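Molybdopterin biosynthesis moeA protein (Pyrococcus horikoshii, PDB 1WU2) probably takes part in molybdenum cofactor biosynthesis, acting on molybdopterin at the stage of metal insertion, as other MoeA proteins do. Local coordinates at residues Tyr10-Ala13 with Leu14-Leu18; Pro337-Leu340 with Gly341-Glu344. All coordinates share one frame; numbering follows the deposited sequence.

Interaction 1: Tyr10-Ala13 with Leu14-Leu18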
loop_
_atom_site.group_PDB
_atom_site.type_symbol
_atom_site.label_atom_id
_atom_site.label_comp_id
_atom_site.label_asym_id
_atom_site.label_seq_id
_atom_site.Cartn_x
_atom_site.Cartn_y
_atom_site.Cartn_z
ATOM N N TYR A 10 -6.645 -25.992 1.840
ATOM C CA TYR A 10 -6.559 -24.586 2.214
ATOM C C TYR A 10 -7.921 -23.898 2.285
ATOM O O TYR A 10 -8.184 -23.168 3.234
ATOM C CB TYR A 10 -5.658 -23.818 1.242
ATOM C CG TYR A 10 -5.732 -22.316 1.419
ATOM C CD1 TYR A 10 -5.449 -21.727 2.647
ATOM C CD2 TYR A 10 -6.098 -21.488 0.365
ATOM C CE1 TYR A 10 -5.525 -20.354 2.818
ATOM C CE2 TYR A 10 -6.171 -20.115 0.525
ATOM C CZ TYR A 10 -5.884 -19.554 1.754
ATOM O OH TYR A 10 -5.953 -18.192 1.915
ATOM N N ARG A 11 -8.771 -24.120 1.285
ATOM C CA ARG A 11 -10.058 -23.426 1.209
ATOM C C ARG A 11 -11.013 -23.857 2.322
ATOM O O ARG A 11 -11.793 -23.046 2.809
ATOM C CB ARG A 11 -10.713 -23.614 -0.164
ATOM C CG ARG A 11 -9.988 -22.898 -1.309
ATOM C CD ARG A 11 -10.123 -21.372 -1.298
ATOM N NE ARG A 11 -9.171 -20.729 -2.208
ATOM C CZ ARG A 11 -8.885 -19.425 -2.227
ATOM N NH1 ARG A 11 -9.473 -18.578 -1.385
ATOM N NH2 ARG A 11 -7.999 -18.960 -3.104
ATOM N N GLU A 12 -10.942 -25.125 2.724
ATOM C CA GLU A 12 -11.711 -25.608 3.872
ATOM C C GLU A 12 -11.170 -25.022 5.176
ATOM O O GLU A 12 -11.943 -24.686 6.070
ATOM C CB GLU A 12 -11.692 -27.140 3.954
ATOM C CG GLU A 12 -12.558 -27.700 5.083
ATOM C CD GLU A 12 -12.593 -29.220 5.143
ATOM O OE1 GLU A 12 -11.852 -29.886 4.386
ATOM O OE2 GLU A 12 -13.372 -29.752 5.965
ATOM N N ALA A 13 -9.847 -24.918 5.278
ATOM C CA ALA A 13 -9.191 -24.396 6.476
ATOM C C ALA A 13 -9.459 -22.908 6.651
ATOM O O ALA A 13 -9.599 -22.429 7.771
ATOM C CB ALA A 13 -7.689 -24.641 6.415
ATOM N N LEU A 14 -9.520 -22.185 5.537
ATOM C CA LEU A 14 -9.726 -20.745 5.563
ATOM C C LEU A 14 -11.163 -20.440 5.955
ATOM O O LEU A 14 -11.420 -19.459 6.640
ATOM C CB LEU A 14 -9.402 -20.124 4.198
ATOM C CG LEU A 14 -9.530 -18.600 4.102
ATOM C CD1 LEU A 14 -8.487 -17.916 4.980
ATOM C CD2 LEU A 14 -9.421 -18.132 2.653
ATOM N N LYS A 15 -12.093 -21.289 5.525
ATOM C CA LYS A 15 -13.503 -21.125 5.868
ATOM C C LYS A 15 -13.764 -21.444 7.343
ATOM O O LYS A 15 -14.516 -20.736 8.007
ATOM C CB LYS A 15 -14.382 -22.011 4.981
ATOM C CG LYS A 15 -15.859 -21.624 4.980
ATOM C CD LYS A 15 -16.771 -22.838 5.114
ATOM C CE LYS A 15 -18.201 -22.524 4.680
ATOM N NZ LYS A 15 -18.911 -21.650 5.652
ATOM N N LEU A 16 -13.150 -22.512 7.844
ATOM C CA LEU A 16 -13.318 -22.915 9.238
ATOM C C LEU A 16 -12.801 -21.813 10.153
ATOM O O LEU A 16 -13.449 -21.458 11.136
ATOM C CB LEU A 16 -12.567 -24.224 9.528
ATOM C CG LEU A 16 -13.179 -25.527 9.007
ATOM C CD1 LEU A 16 -12.180 -26.673 9.123
ATOM C CD2 LEU A 16 -14.467 -25.872 9.745
ATOM N N LEU A 17 -11.639 -21.271 9.796
ATOM C CA LEU A 17 -10.991 -20.194 10.536
ATOM C C LEU A 17 -11.800 -18.898 10.527
ATOM O O LEU A 17 -12.033 -18.304 11.576
ATOM C CB LEU A 17 -9.600 -19.933 9.950
ATOM C CG LEU A 17 -8.702 -18.936 10.695
ATOM C CD1 LEU A 17 -7.280 -19.470 10.804
ATOM C CD2 LEU A 17 -8.699 -17.570 10.022
ATOM N N LEU A 18 -12.223 -18.462 9.344
ATOM C CA LEU A 18 -12.892 -17.165 9.186
ATOM C C LEU A 18 -14.329 -17.161 9.714
ATOM O O LEU A 18 -14.813 -16.129 10.168
ATOM C CB LEU A 18 -12.877 -16.713 7.719
ATOM C CG LEU A 18 -11.526 -16.311 7.125
ATOM C CD1 LEU A 18 -11.676 -15.999 5.643
ATOM C CD2 LEU A 18 -10.919 -15.120 7.870
#

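Interaction 2: Pro337-Leu340 with Gly341-Glu344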
loop_
_atom_site.group_PDB
_atom_site.type_symbol
_atom_site.label_atom_id
_atom_site.label_comp_id
_atom_site.label_asym_id
_atom_site.label_seq_id
_atom_site.Cartn_x
_atom_site.Cartn_y
_atom_site.Cartn_z
ATOM N N PRO A 337 6.856 -26.056 -11.436
ATOM C CA PRO A 337 6.326 -27.391 -11.144
ATOM C C PRO A 337 5.718 -27.416 -9.742
ATOM O O PRO A 337 6.226 -26.746 -8.844
ATOM C CB PRO A 337 7.555 -28.305 -11.250
ATOM C CG PRO A 337 8.735 -27.415 -11.132
ATOM C CD PRO A 337 8.323 -26.060 -11.593
ATOM N N SER A 338 4.633 -28.162 -9.572
ATOM C CA SER A 338 3.856 -28.125 -8.338
ATOM C C SER A 338 3.359 -29.507 -7.928
ATOM O O SER A 338 2.932 -30.308 -8.762
ATOM C CB SER A 338 2.655 -27.188 -8.491
ATOM O OG SER A 338 3.058 -25.901 -8.928
ATOM N N GLN A 339 3.415 -29.763 -6.627
ATOM C CA GLN A 339 2.921 -31.000 -6.049
ATOM C C GLN A 339 1.401 -30.984 -6.016
ATOM O O GLN A 339 0.793 -29.996 -5.592
ATOM C CB GLN A 339 3.465 -31.159 -4.628
ATOM C CG GLN A 339 3.501 -32.585 -4.121
ATOM C CD GLN A 339 4.045 -32.683 -2.707
ATOM O OE1 GLN A 339 4.840 -31.843 -2.282
ATOM N NE2 GLN A 339 3.628 -33.712 -1.982
ATOM N N LEU A 340 0.791 -32.073 -6.477
ATOM C CA LEU A 340 -0.646 -32.272 -6.323
ATOM C C LEU A 340 -0.925 -32.575 -4.858
ATOM O O LEU A 340 -0.139 -33.257 -4.200
ATOM C CB LEU A 340 -1.159 -33.412 -7.212
ATOM C CG LEU A 340 -1.285 -33.111 -8.709
ATOM C CD1 LEU A 340 -1.657 -34.374 -9.485
ATOM C CD2 LEU A 340 -2.304 -32.010 -8.973
ATOM N N GLY A 341 -2.038 -32.052 -4.353
ATOM C CA GLY A 341 -2.371 -32.148 -2.943
ATOM C C GLY A 341 -1.781 -31.045 -2.073
ATOM O O GLY A 341 -2.075 -31.004 -0.879
ATOM N N ARG A 342 -0.965 -30.160 -2.650
ATOM C CA ARG A 342 -0.345 -29.062 -1.900
ATOM C C ARG A 342 -0.642 -27.702 -2.527
ATOM O O ARG A 342 -0.480 -27.509 -3.735
ATOM C CB ARG A 342 1.168 -29.260 -1.786
ATOM C CG ARG A 342 1.592 -30.596 -1.168
ATOM C CD ARG A 342 1.122 -30.808 0.256
ATOM N NE ARG A 342 1.695 -29.820 1.166
ATOM C CZ ARG A 342 2.911 -29.887 1.701
ATOM N NH1 ARG A 342 3.725 -30.908 1.445
ATOM N NH2 ARG A 342 3.314 -28.921 2.513
ATOM N N TYR A 343 -1.074 -26.765 -1.685
ATOM C CA TYR A 343 -1.412 -25.410 -2.096
ATOM C C TYR A 343 -0.151 -24.553 -2.017
ATOM O O TYR A 343 0.311 -24.225 -0.929
ATOM C CB TYR A 343 -2.505 -24.857 -1.181
ATOM C CG TYR A 343 -3.205 -23.626 -1.696
ATOM C CD1 TYR A 343 -2.722 -22.354 -1.406
ATOM C CD2 TYR A 343 -4.364 -23.732 -2.458
ATOM C CE1 TYR A 343 -3.366 -21.222 -1.875
ATOM C CE2 TYR A 343 -5.018 -22.607 -2.932
ATOM C CZ TYR A 343 -4.515 -21.355 -2.636
ATOM O OH TYR A 343 -5.160 -20.233 -3.100
ATOM N N GLU A 344 0.397 -24.197 -3.176
ATOM C CA GLU A 344 1.702 -23.542 -3.256
ATOM C C GLU A 344 1.610 -22.038 -3.015
ATOM O O GLU A 344 0.877 -21.334 -3.703
ATOM C CB GLU A 344 2.361 -23.765 -4.631
ATOM C CG GLU A 344 2.154 -25.129 -5.277
ATOM C CD GLU A 344 2.814 -26.260 -4.519
ATOM O OE1 GLU A 344 3.659 -25.986 -3.640
ATOM O OE2 GLU A 344 2.482 -27.429 -4.810
#

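Interaction 1: Tyr10-Ala13 with Leu14-Leu18
Y10 and L14, one turn apart on helix 10-20, send their side chains out side by side in the same direction. Each has CG anti to its own backbone N (chi1 169° for Y10, -178° for L14), a shared choice that keeps the two chains alongside each other as they leave the helix. L14 CB lies over one face of the tyrosine ring, and farther out L14 CD2 comes within 3.9 Å of Y10 CZ and 3.5 Å of Y10 OH. The hydroxyl is hydrogen-bonded to the carbonyl oxygen of L309 in helix 300-319. R11 NH1 approaches the same methyl obliquely, 4.1 Å from L14 CD2. The bend at chi2 (-72°) turns the R11 chain back over Y10, whose CE2 stands 3.9 Å above the centre of the guanidinium plane. A looser pair, E12 and L16, also runs side by side, E12 CG and L16 CD1 being 4.2 Å apart. Beneath the side chains the peptide groups bond in the i to i+4 pattern of an alpha helix; L14 N to Y10 O is the shortest of the four that join the two halves, at 2.8 Å. K15 NZ makes a salt bridge with D19 farther along the helix. A13, L14 and L17 meet helix 300-319, and A13, L16 and L17 meet strand 276-277, while R11, E12 and K15 are exposed; the Y10 hydroxyl is brought into the packed region with its polarity met by a backbone carbonyl.

Interaction 2: Pro337-Leu340 with Gly341-Glu344
Q339 and R342 are the end residues of a type II beta turn whose corners are L340 and G341, and which leads into strand 343-351 of the C-terminal region (domain IV). G341 occupies the third position with a positive phi (87°), where a beta carbon would collide with the carbonyl oxygen of L340. The close part of the contact is between the two end residues. The Q339 chain runs out fully extended beyond CG and lies beside R342, both pointing the same way; R342 CG touches Q339 CD at 3.6 Å, while the amide and guanidinium planes stand 74° apart. The solvent side is looser. Q339 and L340 are exposed, L340 faces away from the other arm, and the bond that closes the turn, R342 N to Q339 O, is weak at 3.4 Å, although fairly straight. At the end of the glutamine chain Q339 OE1 is 4.0 Å from R342 NH1, too distant for a bond, and meets the guanidinium obliquely. The arginine, bent at chi2 and chi3, instead spends its polar end on the carbonyl oxygens of T280 and I281, through NE and NH2. E344 is the buried part, and its chain, bent at chi2, brings the carboxylate back between the two arms of the turn. E344 CG lies 3.8 Å from S338 CB, and both side chains also rest on I378 of strand 374-378. Q339 O and R342 O each stand 3.2 Å from E344 OE2 without bonding to it, a crowding of acceptors that may raise the carboxylate's affinity for a proton, although E344 also packs on K282, which would act the other way. The N-H of Q339 gives it a weak bond, strongly bent at 123°, with Q339 N 3.1 Å from E344 OE2.

From the N terminus the chain first makes interaction 1, within helix 10-20, and returns more than 300 residues later to make interaction 2 at the turn before strand 343-351. Each is closed over neighbouring residues, one as helical turns and the other as a beta turn, so they follow in series and neither encloses nor crosses the other. Their centres are about 18 Å apart, yet they touch: Y10 CD2 reaches Y343 CZ at 3.4 Å, the ring planes about 40° apart. E377 of strand 374-378 serves both, touching Y10 and R11 and hydrogen-bonding Y343 OH. The N-terminal helix is thereby joined to the C-terminal region.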